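Local coordinates for protein integral membrane indolylacetylinositol arabinosyltransferase EmbC (Mycolicibacterium smegmatis, PDB 7BVE) that probably polymerises arabinose into mycobacterial cell-wall arabinan as a membrane-embedded arabinosyltransferase, and binds the drug ethambutol, at residues A859-V864 with N908-L913; L259-V263 with A364-A368; H502-S506 with F562-T568; T123-S127 with V170-R174. All blocks are in the same frame, centred on the assembly; numbering follows the deposited sequence.

Contact 1: A859-V864 with N908-L913; sequences AGPLLV and NLRAPL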
loop_
_atom_site.group_PDB
_atom_site.type_symbol
_atom_site.label_atom_id
_atom_site.label_comp_id
_atom_site.label_asym_id
_atom_site.label_seq_id
_atom_site.Cartn_x
_atom_site.Cartn_y
_atom_site.Cartn_z
ATOM N N ALA A 859 17.575 -29.597 -40.339
ATOM C CA ALA A 859 17.128 -29.692 -38.961
ATOM C C ALA A 859 17.070 -28.298 -38.367
ATOM O O ALA A 859 17.973 -27.485 -38.575
ATOM C CB ALA A 859 18.048 -30.576 -38.118
ATOM N N GLY A 860 16.005 -28.032 -37.626
ATOM C CA GLY A 860 15.824 -26.759 -36.984
ATOM C C GLY A 860 16.721 -26.599 -35.777
ATOM O O GLY A 860 17.473 -27.499 -35.402
ATOM N N PRO A 861 16.650 -25.450 -35.142
ATOM C CA PRO A 861 17.533 -25.185 -34.001
ATOM C C PRO A 861 17.033 -25.746 -32.681
ATOM O O PRO A 861 17.658 -25.507 -31.645
ATOM C CB PRO A 861 17.577 -23.657 -33.971
ATOM C CG PRO A 861 16.275 -23.257 -34.535
ATOM C CD PRO A 861 15.921 -24.246 -35.571
ATOM N N LEU A 862 15.931 -26.494 -32.695
ATOM C CA LEU A 862 15.272 -26.894 -31.455
ATOM C C LEU A 862 14.842 -28.345 -31.535
ATOM O O LEU A 862 14.456 -28.825 -32.605
ATOM C CB LEU A 862 14.063 -26.018 -31.166
ATOM C CG LEU A 862 14.285 -24.626 -30.629
ATOM C CD1 LEU A 862 12.967 -23.938 -30.528
ATOM C CD2 LEU A 862 14.925 -24.685 -29.264
ATOM N N LEU A 863 14.889 -29.024 -30.396
ATOM C CA LEU A 863 14.237 -30.309 -30.187
ATOM C C LEU A 863 13.189 -30.120 -29.104
ATOM O O LEU A 863 13.514 -29.690 -27.994
ATOM C CB LEU A 863 15.259 -31.357 -29.762
ATOM C CG LEU A 863 14.828 -32.786 -29.492
ATOM C CD1 LEU A 863 14.355 -33.458 -30.753
ATOM C CD2 LEU A 863 15.991 -33.526 -28.902
ATOM N N VAL A 864 11.931 -30.413 -29.423
ATOM C CA VAL A 864 10.819 -30.047 -28.555
ATOM C C VAL A 864 10.016 -31.291 -28.195
ATOM O O VAL A 864 9.665 -32.087 -29.072
ATOM C CB VAL A 864 9.901 -28.992 -29.213
ATOM C CG1 VAL A 864 8.816 -28.573 -28.258
ATOM C CG2 VAL A 864 10.669 -27.778 -29.642
ATOM N N ASN A 908 5.740 -26.492 -23.776
ATOM C CA ASN A 908 6.782 -27.035 -24.634
ATOM C C ASN A 908 8.099 -27.039 -23.879
ATOM O O ASN A 908 8.522 -26.005 -23.357
ATOM C CB ASN A 908 6.923 -26.219 -25.915
ATOM C CG ASN A 908 5.805 -26.470 -26.898
ATOM O OD1 ASN A 908 5.479 -27.608 -27.211
ATOM N ND2 ASN A 908 5.196 -25.401 -27.378
ATOM N N LEU A 909 8.733 -28.203 -23.813
ATOM C CA LEU A 909 10.071 -28.345 -23.263
ATOM C C LEU A 909 11.050 -28.335 -24.423
ATOM O O LEU A 909 10.830 -29.024 -25.420
ATOM C CB LEU A 909 10.208 -29.648 -22.479
ATOM C CG LEU A 909 9.301 -29.939 -21.289
ATOM C CD1 LEU A 909 9.607 -31.321 -20.774
ATOM C CD2 LEU A 909 9.486 -28.927 -20.210
ATOM N N ARG A 910 12.124 -27.571 -24.295
ATOM C CA ARG A 910 12.986 -27.284 -25.429
ATOM C C ARG A 910 14.457 -27.401 -25.050
ATOM O O ARG A 910 14.850 -27.171 -23.903
ATOM C CB ARG A 910 12.675 -25.899 -25.965
ATOM C CG ARG A 910 12.929 -24.823 -24.962
ATOM C CD ARG A 910 12.589 -23.489 -25.501
ATOM N NE ARG A 910 11.147 -23.307 -25.617
ATOM C CZ ARG A 910 10.397 -22.854 -24.624
ATOM N NH1 ARG A 910 10.951 -22.554 -23.465
ATOM N NH2 ARG A 910 9.103 -22.702 -24.800
ATOM N N ALA A 911 15.271 -27.772 -26.035
ATOM C CA ALA A 911 16.684 -27.932 -25.862
ATOM C C ALA A 911 17.287 -27.744 -27.243
ATOM O O ALA A 911 16.771 -28.330 -28.205
ATOM C CB ALA A 911 17.061 -29.302 -25.309
ATOM N N PRO A 912 18.340 -26.943 -27.382
ATOM C CA PRO A 912 18.953 -26.760 -28.697
ATOM C C PRO A 912 19.694 -28.003 -29.145
ATOM O O PRO A 912 20.119 -28.827 -28.337
ATOM C CB PRO A 912 19.924 -25.600 -28.473
ATOM C CG PRO A 912 19.429 -24.920 -27.266
ATOM C CD PRO A 912 18.872 -25.987 -26.402
ATOM N N LEU A 913 19.850 -28.134 -30.460
ATOM C CA LEU A 913 20.639 -29.237 -30.987
ATOM C C LEU A 913 22.133 -28.953 -30.939
ATOM O O LEU A 913 22.928 -29.835 -31.276
ATOM C CB LEU A 913 20.231 -29.559 -32.421
ATOM C CG LEU A 913 18.832 -30.101 -32.663
ATOM C CD1 LEU A 913 18.660 -30.369 -34.133
ATOM C CD2 LEU A 913 18.611 -31.349 -31.866
#
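Leu863 and Ala911 form an antiparallel hydrogen-bonded pair, the centre of this strand pairing in the C-terminal domain. The amide of Leu863 N reaches Ala911 O at 3.0 Å and is fairly straight (163°), whereas the return bond from Ala911 N to Leu863 O is longer, 3.3 Å, and bent to 137°. In the next pair, Val864 with Arg910, no amides meet. There Val864 CA brings its hydrogen to Leu909 O, 3.3 Å away. Pro912, a residue with no amide hydrogen to give, touches Pro861 O through its CB.

Leu913 reaches back over segment 859-864 with its two methyls. CD1 meets Ala859 CB at 4.0 Å and also touches Gly860 O, while CD2 meets Leu863 CB at 4.0 Å. Alanine suits position 859, where a single methyl is enough to meet the leucine.

Val864 and Arg910 share one face of the sheet. Val864 sends CG1 anti to its backbone N (chi1 -176°), against Asn908 OD1 at 3.6 Å. That oxygen accepts a hydrogen bond from Ser866 OG, which helps to fix the amide. Arg910 bends at chi3, so that Asn908 O lies off-centre over one guanidinium face.

Strand 895-899 flanks strand 907-912, with Phe897 against Leu909 and Ala911, while Tyr1028 of strand 1020-1029 packs on Leu862, Val864 and Arg910.

Contact 2: L259-V263 with A364-A368; sequences LDGLV and AWTAA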
loop_
_atom_site.group_PDB
_atom_site.type_symbol
_atom_site.label_atom_id
_atom_site.label_comp_id
_atom_site.label_asym_id
_atom_site.label_seq_id
_atom_site.Cartn_x
_atom_site.Cartn_y
_atom_site.Cartn_z
ATOM N N LEU A 259 29.243 21.491 -22.445
ATOM C CA LEU A 259 28.138 20.927 -21.677
ATOM C C LEU A 259 26.916 20.688 -22.556
ATOM O O LEU A 259 26.177 19.714 -22.357
ATOM C CB LEU A 259 27.802 21.859 -20.516
ATOM C CG LEU A 259 26.711 21.432 -19.546
ATOM C CD1 LEU A 259 27.088 20.131 -18.879
ATOM C CD2 LEU A 259 26.520 22.504 -18.532
ATOM N N ASP A 260 26.713 21.544 -23.557
ATOM C CA ASP A 260 25.622 21.352 -24.503
ATOM C C ASP A 260 25.858 20.127 -25.366
ATOM O O ASP A 260 24.923 19.369 -25.648
ATOM C CB ASP A 260 25.473 22.590 -25.377
ATOM C CG ASP A 260 25.042 23.802 -24.592
ATOM O OD1 ASP A 260 24.364 23.638 -23.561
ATOM O OD2 ASP A 260 25.391 24.925 -25.001
ATOM N N GLY A 261 27.110 19.902 -25.766
ATOM C CA GLY A 261 27.443 18.710 -26.524
ATOM C C GLY A 261 27.289 17.440 -25.716
ATOM O O GLY A 261 26.845 16.417 -26.238
ATOM N N LEU A 262 27.605 17.500 -24.424
ATOM C CA LEU A 262 27.424 16.332 -23.568
ATOM C C LEU A 262 25.951 15.994 -23.375
ATOM O O LEU A 262 25.560 14.826 -23.490
ATOM C CB LEU A 262 28.099 16.560 -22.222
ATOM C CG LEU A 262 28.066 15.380 -21.265
ATOM C CD1 LEU A 262 28.795 14.206 -21.862
ATOM C CD2 LEU A 262 28.711 15.783 -19.981
ATOM N N VAL A 263 25.115 17.003 -23.104
ATOM C CA VAL A 263 23.682 16.761 -22.911
ATOM C C VAL A 263 23.035 16.265 -24.202
ATOM O O VAL A 263 22.206 15.341 -24.183
ATOM C CB VAL A 263 23.003 18.032 -22.367
ATOM C CG1 VAL A 263 21.512 17.875 -22.300
ATOM C CG2 VAL A 263 23.513 18.340 -20.987
ATOM N N ALA A 364 25.325 25.283 -13.704
ATOM C CA ALA A 364 25.062 24.730 -15.027
ATOM C C ALA A 364 25.155 23.211 -15.029
ATOM O O ALA A 364 24.313 22.529 -15.628
ATOM C CB ALA A 364 26.038 25.325 -16.035
ATOM N N TRP A 365 26.154 22.658 -14.339
ATOM C CA TRP A 365 26.304 21.205 -14.324
ATOM C C TRP A 365 25.197 20.521 -13.526
ATOM O O TRP A 365 24.686 19.481 -13.952
ATOM C CB TRP A 365 27.692 20.829 -13.813
ATOM C CG TRP A 365 28.740 21.034 -14.863
ATOM C CD1 TRP A 365 29.436 22.168 -15.104
ATOM C CD2 TRP A 365 29.213 20.070 -15.808
ATOM N NE1 TRP A 365 30.298 21.990 -16.148
ATOM C CE2 TRP A 365 30.183 20.704 -16.595
ATOM C CE3 TRP A 365 28.906 18.733 -16.067
ATOM C CZ2 TRP A 365 30.848 20.052 -17.620
ATOM C CZ3 TRP A 365 29.562 18.091 -17.087
ATOM C CH2 TRP A 365 30.527 18.746 -17.845
ATOM N N THR A 366 24.748 21.106 -12.414
ATOM C CA THR A 366 23.662 20.438 -11.709
ATOM C C THR A 366 22.298 20.704 -12.341
ATOM O O THR A 366 21.387 19.883 -12.181
ATOM C CB THR A 366 23.644 20.815 -10.232
ATOM O OG1 THR A 366 22.658 20.029 -9.562
ATOM C CG2 THR A 366 23.278 22.202 -10.059
ATOM N N ALA A 367 22.145 21.789 -13.107
ATOM C CA ALA A 367 20.913 21.980 -13.852
ATOM C C ALA A 367 20.801 20.967 -14.982
ATOM O O ALA A 367 19.734 20.374 -15.185
ATOM C CB ALA A 367 20.854 23.400 -14.400
ATOM N N ALA A 368 21.907 20.728 -15.697
ATOM C CA ALA A 368 21.954 19.670 -16.694
ATOM C C ALA A 368 21.713 18.300 -16.087
ATOM O O ALA A 368 21.031 17.458 -16.687
ATOM C CB ALA A 368 23.299 19.706 -17.415
#
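Leu259 meets Trp365, Ala364 and Ala368 across two nearly parallel helices of the membrane domain, 258-272 and 361-378, whose short segments run 11.2 Å apart at an angle of 14°. The wide spacing is filled largely by leucine from one helix and by tryptophan, with alanines, from the other.

The directional element is a CH-pi contact. Methyl CD1 of Leu259 stands 3.5 Å from the centroid of the six-membered ring of Trp365, only 8° from the ring normal. Leucine can do this because CG lies opposite the backbone N (chi1 -177°), which carries the fork out toward the other helix. Trp365 starts across the line between the helices, but its ring swings back to slide past the leucine in the opposite direction. Leu262, one turn on, crosses the tryptophan at about a right angle and brings CD2 to 3.8 Å from Trp365 CZ3.

The remaining contacts are between aliphatic groups. Leu259 CD2 touches Ala364 CB at 3.8 Å, and Val263 CG2 approaches Ala368 CB at the same distance. The two alanines, a turn apart, present single methyls that the branched residues can reach.

Polar groups look to other helices. Trp365 O accepts from Trp694 NE1 of helix 688-710, and Asp260, turned from the contact, pairs with Arg347 and Trp342.

With no hydrogen bond or ion pair between the segments, the interface depends on shape and dispersion, chemistry well suited to helices in a membrane.

Contact 3: H502-S506 with F562-T568; sequences HIRYS and FLAMMFT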
loop_
_atom_site.group_PDB
_atom_site.type_symbol
_atom_site.label_atom_id
_atom_site.label_comp_id
_atom_site.label_asym_id
_atom_site.label_seq_id
_atom_site.Cartn_x
_atom_site.Cartn_y
_atom_site.Cartn_z
ATOM N N HIS A 502 -2.109 9.915 -1.768
ATOM C CA HIS A 502 -1.052 9.103 -1.180
ATOM C C HIS A 502 -0.751 7.843 -1.982
ATOM O O HIS A 502 0.285 7.222 -1.753
ATOM C CB HIS A 502 -1.417 8.711 0.249
ATOM C CG HIS A 502 -2.596 7.796 0.346
ATOM N ND1 HIS A 502 -3.894 8.253 0.378
ATOM C CD2 HIS A 502 -2.672 6.448 0.407
ATOM C CE1 HIS A 502 -4.718 7.226 0.460
ATOM N NE2 HIS A 502 -4.002 6.119 0.476
ATOM N N ILE A 503 -1.625 7.455 -2.914
ATOM C CA ILE A 503 -1.436 6.228 -3.681
ATOM C C ILE A 503 -0.304 6.377 -4.689
ATOM O O ILE A 503 0.431 5.418 -4.948
ATOM C CB ILE A 503 -2.778 5.837 -4.328
ATOM C CG1 ILE A 503 -3.760 5.448 -3.232
ATOM C CG2 ILE A 503 -2.651 4.692 -5.302
ATOM C CD1 ILE A 503 -5.153 5.219 -3.709
ATOM N N ARG A 504 -0.104 7.583 -5.224
ATOM C CA ARG A 504 1.030 7.837 -6.111
ATOM C C ARG A 504 2.359 7.659 -5.384
ATOM O O ARG A 504 3.296 7.045 -5.913
ATOM C CB ARG A 504 0.907 9.241 -6.696
ATOM C CG ARG A 504 2.034 9.629 -7.607
ATOM C CD ARG A 504 1.862 11.006 -8.214
ATOM N NE ARG A 504 0.860 11.075 -9.270
ATOM C CZ ARG A 504 -0.231 11.819 -9.225
ATOM N NH1 ARG A 504 -0.479 12.575 -8.170
ATOM N NH2 ARG A 504 -1.077 11.815 -10.238
ATOM N N TYR A 505 2.433 8.117 -4.141
ATOM C CA TYR A 505 3.648 7.974 -3.353
ATOM C C TYR A 505 3.770 6.592 -2.735
ATOM O O TYR A 505 4.867 6.188 -2.352
ATOM C CB TYR A 505 3.680 9.051 -2.279
ATOM C CG TYR A 505 3.771 10.425 -2.879
ATOM C CD1 TYR A 505 4.992 10.952 -3.265
ATOM C CD2 TYR A 505 2.630 11.178 -3.101
ATOM C CE1 TYR A 505 5.074 12.198 -3.830
ATOM C CE2 TYR A 505 2.704 12.415 -3.666
ATOM C CZ TYR A 505 3.922 12.923 -4.029
ATOM O OH TYR A 505 3.982 14.172 -4.594
ATOM N N SER A 506 2.668 5.858 -2.620
ATOM C CA SER A 506 2.757 4.463 -2.221
ATOM C C SER A 506 3.279 3.608 -3.363
ATOM O O SER A 506 3.983 2.622 -3.134
ATOM C CB SER A 506 1.394 3.963 -1.756
ATOM O OG SER A 506 0.963 4.669 -0.608
ATOM N N PHE A 562 2.916 20.972 -7.454
ATOM C CA PHE A 562 2.700 19.855 -6.527
ATOM C C PHE A 562 1.284 19.827 -5.964
ATOM O O PHE A 562 0.706 18.750 -5.791
ATOM C CB PHE A 562 3.682 19.893 -5.364
ATOM C CG PHE A 562 4.989 19.239 -5.643
ATOM C CD1 PHE A 562 5.083 17.856 -5.657
ATOM C CD2 PHE A 562 6.137 19.984 -5.821
ATOM C CE1 PHE A 562 6.277 17.231 -5.884
ATOM C CE2 PHE A 562 7.341 19.369 -6.048
ATOM C CZ PHE A 562 7.415 17.991 -6.078
ATOM N N LEU A 563 0.713 20.991 -5.650
ATOM C CA LEU A 563 -0.636 20.978 -5.086
ATOM C C LEU A 563 -1.694 20.702 -6.146
ATOM O O LEU A 563 -2.710 20.068 -5.858
ATOM C CB LEU A 563 -0.943 22.289 -4.374
ATOM C CG LEU A 563 -0.196 22.512 -3.066
ATOM C CD1 LEU A 563 -0.515 23.883 -2.520
ATOM C CD2 LEU A 563 -0.565 21.437 -2.073
ATOM N N ALA A 564 -1.485 21.174 -7.371
ATOM C CA ALA A 564 -2.476 20.965 -8.415
ATOM C C ALA A 564 -2.449 19.551 -8.957
ATOM O O ALA A 564 -3.455 19.095 -9.499
ATOM C CB ALA A 564 -2.256 21.957 -9.552
ATOM N N MET A 565 -1.336 18.850 -8.818
ATOM C CA MET A 565 -1.251 17.483 -9.311
ATOM C C MET A 565 -2.153 16.476 -8.500
ATOM O O MET A 565 -2.322 15.330 -8.910
ATOM C CB MET A 565 0.221 17.073 -9.297
ATOM C CG MET A 565 0.596 15.845 -10.103
ATOM S SD MET A 565 2.348 15.482 -9.957
ATOM C CE MET A 565 2.418 15.023 -8.232
ATOM N N MET A 566 -2.793 16.821 -7.386
ATOM C CA MET A 566 -3.633 15.866 -6.669
ATOM C C MET A 566 -5.033 15.739 -7.249
ATOM O O MET A 566 -5.779 14.862 -6.817
ATOM C CB MET A 566 -3.762 16.228 -5.191
ATOM C CG MET A 566 -4.533 17.493 -4.920
ATOM S SD MET A 566 -4.772 17.836 -3.169
ATOM C CE MET A 566 -3.115 18.248 -2.654
ATOM N N PHE A 567 -5.413 16.587 -8.201
ATOM C CA PHE A 567 -6.741 16.549 -8.795
ATOM C C PHE A 567 -6.764 15.814 -10.127
ATOM O O PHE A 567 -7.597 16.115 -10.982
ATOM C CB PHE A 567 -7.287 17.964 -8.964
ATOM C CG PHE A 567 -7.570 18.657 -7.673
ATOM C CD1 PHE A 567 -8.712 18.362 -6.953
ATOM C CD2 PHE A 567 -6.707 19.612 -7.186
ATOM C CE1 PHE A 567 -8.978 18.998 -5.763
ATOM C CE2 PHE A 567 -6.968 20.253 -5.996
ATOM C CZ PHE A 567 -8.107 19.943 -5.285
ATOM N N THR A 568 -5.891 14.892 -10.320
ATOM C CA THR A 568 -5.900 14.050 -11.501
ATOM C C THR A 568 -6.659 12.759 -11.214
ATOM O O THR A 568 -6.640 12.267 -10.085
ATOM C CB THR A 568 -4.473 13.720 -11.941
ATOM O OG1 THR A 568 -3.818 12.970 -10.916
ATOM C CG2 THR A 568 -3.695 14.987 -12.186
#
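Arg504 ties the short helix 502-508 to Met565 and Thr568 in segment 562-568, which begins on helix 548-564, within a membrane domain of the GT-C glycosyltransferase class. Its CB already heads for the other segment, and CG continues the line, opposite the backbone N (chi1 179°). CD comes to 4.1 Å from Met565 CE, so the thioether end gives the aliphatic part of the arginine a soft, apolar neighbour. A bend at chi3 (-74°) then turns the guanidinium. NE donates to Trp572 O, and Trp572 also lines the ethambutol pocket. NH1 makes a weak bond to Met565 O at 3.4 Å, and its stronger partner is Glu501, with which it forms a salt bridge. Met565 CG lies over one guanidinium face. With NE, NH1 and NH2 all engaged, the buried group is held against rotation; arginine suits the place because its three nitrogens can donate in several directions at once.

Tyr505, beside it, crosses Phe562 at about a right angle; its OH lies at the ring edge, 4.0 Å from Phe562 CD1. From the same short helix, His502 meets Phe509 of the second subunit, ring to ring.

At the tip, Arg504 NH2 donates to Thr568 OG1 at 3.1 Å (152°), the oxygen lying in the guanidinium plane, while the same threonine hydroxyl is hydrogen-bonded to Thr570 O.

Contact 4: T123-S127 with V170-R174; sequences TPVVS and VRGER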
loop_
_atom_site.group_PDB
_atom_site.type_symbol
_atom_site.label_atom_id
_atom_site.label_comp_id
_atom_site.label_asym_id
_atom_site.label_seq_id
_atom_site.Cartn_x
_atom_site.Cartn_y
_atom_site.Cartn_z
ATOM N N THR A 123 -33.173 -13.483 -18.585
ATOM C CA THR A 123 -34.470 -13.551 -17.903
ATOM C C THR A 123 -35.540 -13.832 -18.930
ATOM O O THR A 123 -35.691 -12.999 -19.729
ATOM C CB THR A 123 -34.799 -12.157 -17.375
ATOM O OG1 THR A 123 -35.075 -11.280 -18.459
ATOM C CG2 THR A 123 -33.698 -11.543 -16.544
ATOM N N PRO A 124 -36.457 -14.801 -18.832
ATOM C CA PRO A 124 -37.396 -15.026 -19.913
ATOM C C PRO A 124 -38.378 -13.873 -20.102
ATOM O O PRO A 124 -38.672 -13.236 -19.184
ATOM C CB PRO A 124 -38.143 -16.285 -19.500
ATOM C CG PRO A 124 -37.251 -16.875 -18.458
ATOM C CD PRO A 124 -36.687 -15.686 -17.720
ATOM N N VAL A 125 -38.854 -13.665 -21.317
ATOM C CA VAL A 125 -39.820 -12.574 -21.588
ATOM C C VAL A 125 -41.190 -13.186 -21.898
ATOM O O VAL A 125 -42.075 -12.969 -21.161
ATOM C CB VAL A 125 -39.270 -11.636 -22.672
ATOM C CG1 VAL A 125 -40.263 -10.597 -23.114
ATOM C CG2 VAL A 125 -38.007 -10.962 -22.205
ATOM N N VAL A 126 -41.319 -14.053 -22.868
ATOM C CA VAL A 126 -42.587 -14.644 -23.274
ATOM C C VAL A 126 -42.308 -16.073 -23.727
ATOM O O VAL A 126 -41.196 -16.409 -24.128
ATOM C CB VAL A 126 -43.265 -13.789 -24.377
ATOM C CG1 VAL A 126 -42.558 -13.933 -25.707
ATOM C CG2 VAL A 126 -44.749 -14.073 -24.485
ATOM N N SER A 127 -43.314 -16.937 -23.601
ATOM C CA SER A 127 -43.162 -18.340 -23.965
ATOM C C SER A 127 -44.509 -18.878 -24.415
ATOM O O SER A 127 -45.558 -18.346 -24.051
ATOM C CB SER A 127 -42.626 -19.168 -22.798
ATOM O OG SER A 127 -41.344 -18.723 -22.399
ATOM N N VAL A 170 -51.299 -13.059 -24.464
ATOM C CA VAL A 170 -50.025 -13.277 -23.768
ATOM C C VAL A 170 -48.868 -12.369 -24.187
ATOM O O VAL A 170 -48.519 -12.261 -25.365
ATOM C CB VAL A 170 -49.638 -14.766 -23.900
ATOM C CG1 VAL A 170 -49.753 -15.223 -25.324
ATOM C CG2 VAL A 170 -48.228 -15.024 -23.388
ATOM N N ARG A 171 -48.293 -11.684 -23.201
ATOM C CA ARG A 171 -47.210 -10.737 -23.398
ATOM C C ARG A 171 -46.195 -10.941 -22.285
ATOM O O ARG A 171 -46.302 -11.866 -21.478
ATOM C CB ARG A 171 -47.716 -9.292 -23.393
ATOM C CG ARG A 171 -48.631 -8.935 -24.542
ATOM C CD ARG A 171 -49.081 -7.496 -24.482
ATOM N NE ARG A 171 -47.984 -6.583 -24.774
ATOM C CZ ARG A 171 -48.071 -5.262 -24.685
ATOM N NH1 ARG A 171 -47.019 -4.508 -24.974
ATOM N NH2 ARG A 171 -49.209 -4.692 -24.312
ATOM N N GLY A 172 -45.208 -10.060 -22.243
ATOM C CA GLY A 172 -44.249 -10.057 -21.162
ATOM C C GLY A 172 -43.388 -8.822 -21.249
ATOM O O GLY A 172 -42.855 -8.520 -22.312
ATOM N N GLU A 173 -43.248 -8.095 -20.148
ATOM C CA GLU A 173 -42.483 -6.862 -20.132
ATOM C C GLU A 173 -41.514 -6.891 -18.964
ATOM O O GLU A 173 -41.770 -7.512 -17.933
ATOM C CB GLU A 173 -43.387 -5.631 -20.027
ATOM C CG GLU A 173 -44.256 -5.383 -21.244
ATOM C CD GLU A 173 -45.562 -6.146 -21.199
ATOM O OE1 GLU A 173 -45.836 -6.792 -20.169
ATOM O OE2 GLU A 173 -46.316 -6.105 -22.191
ATOM N N ARG A 174 -40.381 -6.221 -19.144
ATOM C CA ARG A 174 -39.386 -6.069 -18.088
ATOM C C ARG A 174 -38.969 -4.607 -18.054
ATOM O O ARG A 174 -38.410 -4.099 -19.028
ATOM C CB ARG A 174 -38.179 -6.974 -18.316
ATOM C CG ARG A 174 -38.476 -8.457 -18.272
ATOM C CD ARG A 174 -38.904 -8.891 -16.887
ATOM N NE ARG A 174 -39.032 -10.340 -16.781
ATOM C CZ ARG A 174 -40.133 -11.018 -17.085
ATOM N NH1 ARG A 174 -41.207 -10.384 -17.531
ATOM N NH2 ARG A 174 -40.158 -12.335 -16.952
#
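Val125 and Gly172 lie 5.1 Å apart from CA to CA, where segments 123-127 and 171-174 run antiparallel at 156° without a hydrogen bond between them. They lie on strands 123-129 and 171-175 of the concanavalin-like domain, each an outermost strand of its own antiparallel sheet within the chain, so the contact joins two sheet edges.

Glycine suits position 172 because, with no side chain, it lets Val125 O come to 3.6 Å from Gly172 CA. The side chain of Val125 also touches this glycine: Val125 CG1, opposite the backbone N (chi1 173°), meets Gly172 O at 3.4 Å.

Further along, Val126 and Val170 cross at about a right angle, and their methyls meet, Val126 CG2 to Val170 CG2 at 3.8 Å. Valine suits both places as a compact apolar residue whose CG2, anti to the backbone N, is carried toward the other segment. Phe154 of strand 149-155 packs against Val126 as well.

At the other end, Arg174 bends at chi2 (-66°) and reaches across toward Pro124, with Phe179 against it. Pro124 O lies over one face of its guanidinium, 3.4 Å from Arg174 CZ, an approach whose angle is too poor for a hydrogen bond. The in-plane partner belongs to its own strand: Arg174 NH1 donates to Glu173 O at 3.0 Å, from above that carbonyl's plane.

In the fold
Along the chain the contacts follow in series: contact 4, contact 2, contact 3, then contact 1. Contacts 2 and 3 share the helical membrane domain, with centres about 30 Å apart. Contact 4 lies in the concanavalin-like domain and contact 1 in the C-terminal domain, both built on beta sheets; their centres are about 60 Å apart. The longest separation, about 75 Å between centres, is from contact 2 to contact 4, on opposite sides of the chain's centre. None of the four touches another; they sit in three separate parts of the chain. Contact 3 comes near bound ethambutol, about 11 Å from the Arg504 side chain.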